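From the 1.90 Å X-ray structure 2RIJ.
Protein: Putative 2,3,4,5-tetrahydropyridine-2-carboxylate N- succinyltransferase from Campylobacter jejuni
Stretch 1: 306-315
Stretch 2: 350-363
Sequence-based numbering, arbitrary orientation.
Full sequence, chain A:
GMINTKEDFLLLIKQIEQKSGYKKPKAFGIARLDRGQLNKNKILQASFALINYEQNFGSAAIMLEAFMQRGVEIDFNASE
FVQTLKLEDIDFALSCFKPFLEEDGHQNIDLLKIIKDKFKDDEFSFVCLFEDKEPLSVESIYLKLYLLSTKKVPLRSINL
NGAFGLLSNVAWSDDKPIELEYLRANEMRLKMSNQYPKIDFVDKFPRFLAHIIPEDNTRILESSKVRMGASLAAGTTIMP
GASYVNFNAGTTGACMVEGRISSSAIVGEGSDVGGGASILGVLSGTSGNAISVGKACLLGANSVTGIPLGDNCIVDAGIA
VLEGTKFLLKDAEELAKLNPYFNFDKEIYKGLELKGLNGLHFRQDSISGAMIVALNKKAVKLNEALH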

# COMPACT_ATOMS: atom_id res chain seq x y z
N GLY A 306 22.74 -8.67 2.39
CA GLY A 306 23.68 -7.65 2.90
C GLY A 306 23.85 -7.59 4.40
O GLY A 306 24.51 -6.69 4.94
N ILE A 307 23.34 -8.60 5.10
CA ILE A 307 23.53 -8.72 6.54
C ILE A 307 23.90 -10.16 6.94
O ILE A 307 23.58 -11.09 6.22
CB ILE A 307 22.23 -8.32 7.35
CG1 ILE A 307 21.03 -9.22 7.01
CG2 ILE A 307 21.87 -6.80 7.07
CD1 ILE A 307 19.84 -9.07 7.91
N PRO A 308 24.57 -10.32 8.07
CA PRO A 308 24.75 -11.64 8.65
C PRO A 308 23.40 -12.30 8.95
O PRO A 308 22.47 -11.61 9.40
CB PRO A 308 25.54 -11.36 9.94
CG PRO A 308 26.15 -10.01 9.74
CD PRO A 308 25.19 -9.28 8.89
N LEU A 309 23.28 -13.59 8.66
CA LEU A 309 22.09 -14.36 8.97
C LEU A 309 22.50 -15.50 9.89
O LEU A 309 23.56 -16.09 9.74
CB LEU A 309 21.50 -14.93 7.68
CG LEU A 309 21.03 -14.03 6.55
CD1 LEU A 309 20.57 -14.82 5.33
CD2 LEU A 309 19.86 -13.09 7.02
N GLY A 310 21.64 -15.84 10.85
CA GLY A 310 21.85 -17.02 11.67
C GLY A 310 21.47 -18.28 10.92
O GLY A 310 21.47 -18.32 9.68
N ASP A 311 21.16 -19.33 11.65
CA ASP A 311 20.81 -20.59 11.04
C ASP A 311 19.37 -20.64 10.60
O ASP A 311 18.51 -20.00 11.16
CB ASP A 311 21.02 -21.72 12.02
CG ASP A 311 22.46 -21.85 12.49
OD1 ASP A 311 23.42 -21.49 11.80
OD2 ASP A 311 22.61 -22.32 13.61
N ASN A 312 19.11 -21.46 9.60
CA ASN A 312 17.76 -21.68 9.11
C ASN A 312 16.99 -20.46 8.64
O ASN A 312 15.76 -20.37 8.86
CB ASN A 312 16.96 -22.39 10.19
CG ASN A 312 17.64 -23.65 10.70
OD1 ASN A 312 17.96 -23.75 11.87
ND2 ASN A 312 17.83 -24.60 9.83
N CYS A 313 17.69 -19.51 8.02
CA CYS A 313 17.05 -18.35 7.48
C CYS A 313 16.73 -18.55 6.00
O CYS A 313 17.42 -19.28 5.30
CB CYS A 313 17.90 -17.10 7.64
SG CYS A 313 18.15 -16.55 9.34
N ILE A 314 15.69 -17.87 5.53
CA ILE A 314 15.27 -17.93 4.14
C ILE A 314 15.16 -16.52 3.61
O ILE A 314 14.57 -15.66 4.26
CB ILE A 314 13.94 -18.60 3.97
CG1 ILE A 314 13.99 -20.05 4.48
CG2 ILE A 314 13.48 -18.58 2.47
CD1 ILE A 314 12.64 -20.69 4.39
N VAL A 315 15.77 -16.28 2.47
CA VAL A 315 15.59 -15.04 1.70
C VAL A 315 14.92 -15.45 0.41
O VAL A 315 15.47 -16.22 -0.39
CB VAL A 315 16.88 -14.29 1.44
CG1 VAL A 315 16.65 -13.02 0.62
CG2 VAL A 315 17.60 -13.91 2.76
N LYS A 350 15.19 -2.45 10.84
CA LYS A 350 16.15 -2.37 9.77
C LYS A 350 16.89 -3.69 9.65
O LYS A 350 17.14 -4.37 10.66
CB LYS A 350 17.14 -1.26 10.04
CG LYS A 350 16.52 0.09 9.83
CD LYS A 350 17.53 1.21 9.97
CE LYS A 350 17.13 2.40 9.06
N GLY A 351 17.23 -4.07 8.42
CA GLY A 351 18.12 -5.23 8.21
C GLY A 351 19.23 -5.38 9.23
O GLY A 351 19.38 -6.41 9.84
N LEU A 352 20.01 -4.32 9.45
CA LEU A 352 21.13 -4.40 10.36
C LEU A 352 20.76 -4.77 11.78
O LEU A 352 21.53 -5.46 12.46
CB LEU A 352 21.91 -3.07 10.33
CG LEU A 352 23.26 -3.03 11.02
CD1 LEU A 352 24.25 -4.00 10.40
CD2 LEU A 352 23.76 -1.57 10.93
N GLU A 353 19.58 -4.37 12.22
CA GLU A 353 19.15 -4.74 13.55
C GLU A 353 18.91 -6.21 13.69
O GLU A 353 18.95 -6.72 14.79
CB GLU A 353 17.87 -4.03 13.95
CG GLU A 353 17.97 -2.51 13.90
CD GLU A 353 16.67 -1.87 14.32
OE1 GLU A 353 16.46 -1.73 15.55
OE2 GLU A 353 15.84 -1.53 13.44
N LEU A 354 18.58 -6.88 12.57
CA LEU A 354 18.19 -8.29 12.60
C LEU A 354 19.36 -9.23 12.37
O LEU A 354 19.18 -10.44 12.27
CB LEU A 354 17.16 -8.56 11.51
CG LEU A 354 15.85 -7.77 11.62
CD1 LEU A 354 15.08 -7.76 10.26
CD2 LEU A 354 15.01 -8.32 12.86
N LYS A 355 20.56 -8.69 12.32
CA LYS A 355 21.69 -9.48 11.92
C LYS A 355 21.94 -10.65 12.87
O LYS A 355 21.80 -10.54 14.11
CB LYS A 355 22.91 -8.60 11.82
CG LYS A 355 23.39 -8.03 13.12
CD LYS A 355 24.64 -7.20 12.82
CE LYS A 355 25.43 -6.90 14.05
NZ LYS A 355 24.86 -5.70 14.64
N GLY A 356 22.27 -11.79 12.28
CA GLY A 356 22.67 -12.96 13.03
C GLY A 356 21.53 -13.75 13.63
O GLY A 356 21.76 -14.80 14.17
N LEU A 357 20.28 -13.29 13.52
CA LEU A 357 19.16 -14.04 14.15
C LEU A 357 18.84 -15.34 13.40
O LEU A 357 19.05 -15.43 12.19
CB LEU A 357 17.92 -13.17 14.26
CG LEU A 357 18.08 -11.86 15.05
CD1 LEU A 357 16.82 -11.02 14.97
CD2 LEU A 357 18.48 -12.16 16.52
N ASN A 358 18.28 -16.31 14.13
CA ASN A 358 17.93 -17.61 13.54
C ASN A 358 16.48 -17.69 13.12
O ASN A 358 15.60 -17.09 13.77
CB ASN A 358 18.16 -18.72 14.60
CG ASN A 358 19.54 -18.70 15.16
OD1 ASN A 358 20.55 -18.80 14.43
ND2 ASN A 358 19.63 -18.57 16.46
N GLY A 359 16.20 -18.50 12.10
CA GLY A 359 14.82 -18.78 11.72
C GLY A 359 14.05 -17.68 11.02
O GLY A 359 12.82 -17.73 10.95
N LEU A 360 14.76 -16.69 10.48
CA LEU A 360 14.13 -15.57 9.79
C LEU A 360 13.73 -15.95 8.36
O LEU A 360 14.42 -16.68 7.65
CB LEU A 360 15.05 -14.35 9.70
CG LEU A 360 15.62 -13.76 11.01
CD1 LEU A 360 16.41 -12.49 10.70
CD2 LEU A 360 14.50 -13.41 11.96
N HIS A 361 12.61 -15.41 7.96
CA HIS A 361 12.12 -15.57 6.60
C HIS A 361 11.83 -14.20 6.05
O HIS A 361 10.86 -13.54 6.45
CB HIS A 361 10.91 -16.48 6.55
CG HIS A 361 10.44 -16.79 5.16
ND1 HIS A 361 9.42 -17.69 4.91
CD2 HIS A 361 10.87 -16.37 3.95
CE1 HIS A 361 9.23 -17.77 3.61
NE2 HIS A 361 10.12 -17.01 3.00
N PHE A 362 12.68 -13.75 5.13
CA PHE A 362 12.52 -12.47 4.47
C PHE A 362 11.72 -12.67 3.17
O PHE A 362 12.07 -13.48 2.31
CB PHE A 362 13.86 -11.78 4.16
CG PHE A 362 14.67 -11.41 5.40
CD1 PHE A 362 14.44 -10.22 6.04
CD2 PHE A 362 15.63 -12.28 5.93
CE1 PHE A 362 15.17 -9.86 7.18
CE2 PHE A 362 16.37 -11.92 7.06
CZ PHE A 362 16.13 -10.72 7.66
N ARG A 363 10.63 -11.95 3.08
CA ARG A 363 9.69 -12.07 1.96
C ARG A 363 9.01 -10.74 1.70
O ARG A 363 9.14 -9.81 2.48
CB ARG A 363 8.69 -13.18 2.23
CG ARG A 363 7.95 -13.09 3.54
CD ARG A 363 7.02 -14.30 3.64
NE ARG A 363 6.27 -14.34 4.89
CZ ARG A 363 5.20 -13.59 5.14
NH1 ARG A 363 4.74 -12.72 4.24
NH2 ARG A 363 4.57 -13.71 6.31

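How does the 3-10 segment at the start of stretch 2 meet its partner? K350 and E353 stay out of contact; the backbone N of K350 is instead bonded to OE2 of E353 at 2.8 Å, an interaction within the stretch. The meeting falls to G351, whose carbonyl O lies 3.3 Å from CD1 of I307, and to L352, whose N is 3.9 Å from CG2 of the same isoleucine. I307 is buried and its CA-to-CB bond points toward stretch 2; both CD1 and CG2 lie near main-chain atoms of the segment, and CD1 also reaches the F362 ring. The O of G351 also accepts a hydrogen bond from L354 N at 2.9 Å, a bond within the 3-10 segment, so this oxygen has a polar partner as well as the methyl beside it.

What does the turn from L354 to L357 offer to stretch 1? It is a type II turn, with G356 at its third position, where the positive phi of 80° favours glycine. K355 sets its CB 3.8 Å from CD of P308, while the end of its long side chain leads away. The carbonyl O of P308 receives a nearly straight hydrogen bond from G356 N, at 2.9 Å and 167°, and a CA-H...O contact from K355 CA at 3.4 Å. One residue later, L357 reverses the direction of donation: its side chain points away, but its O accepts from G310 N at 2.9 Å, with a more bent angle of 136°. G310 has no room for a side chain at this point, since an ideal CB would lie 2.5 Å from G356 O and 2.6 Å from L357 O.

How do N358 and G359 carry the contact on to the strand? The CA-to-CB bond of N358 points sideways, but the end of its side chain comes nearer, and OD1 accepts a hydrogen bond from D311 N at 2.9 Å. A side chain thus takes the place of a main-chain acceptor for one step. The main chain resumes with G359, whose N donates to D311 O at 2.9 Å, while its CA makes a CA-H...O contact of 3.4 Å with N312 O. Like G356, G359 has a positive phi, 74°.

What joins the strands themselves? The pairing is parallel, I314 with H361 and V315 with F362. I314 bonds to the residues flanking H361: its N donates to L360 O at 2.7 Å, and its O accepts from F362 N at 2.8 Å. L360 N adds a weak bond to SG of C313, 3.6 Å long. The side chains of I314 and H361 share one face of the sheet, where CB of I314 sits over the imidazole, 4.2 Å from the ring centroid. V315 and F362 share the other face. There F362 gathers apolar neighbours from along stretch 1: CZ is 4.1 Å from I307 CD1, CE2 is 3.7 Å from L309 CD2, and CD2 is 4.1 Å from V315 CG2. R363 makes no contact.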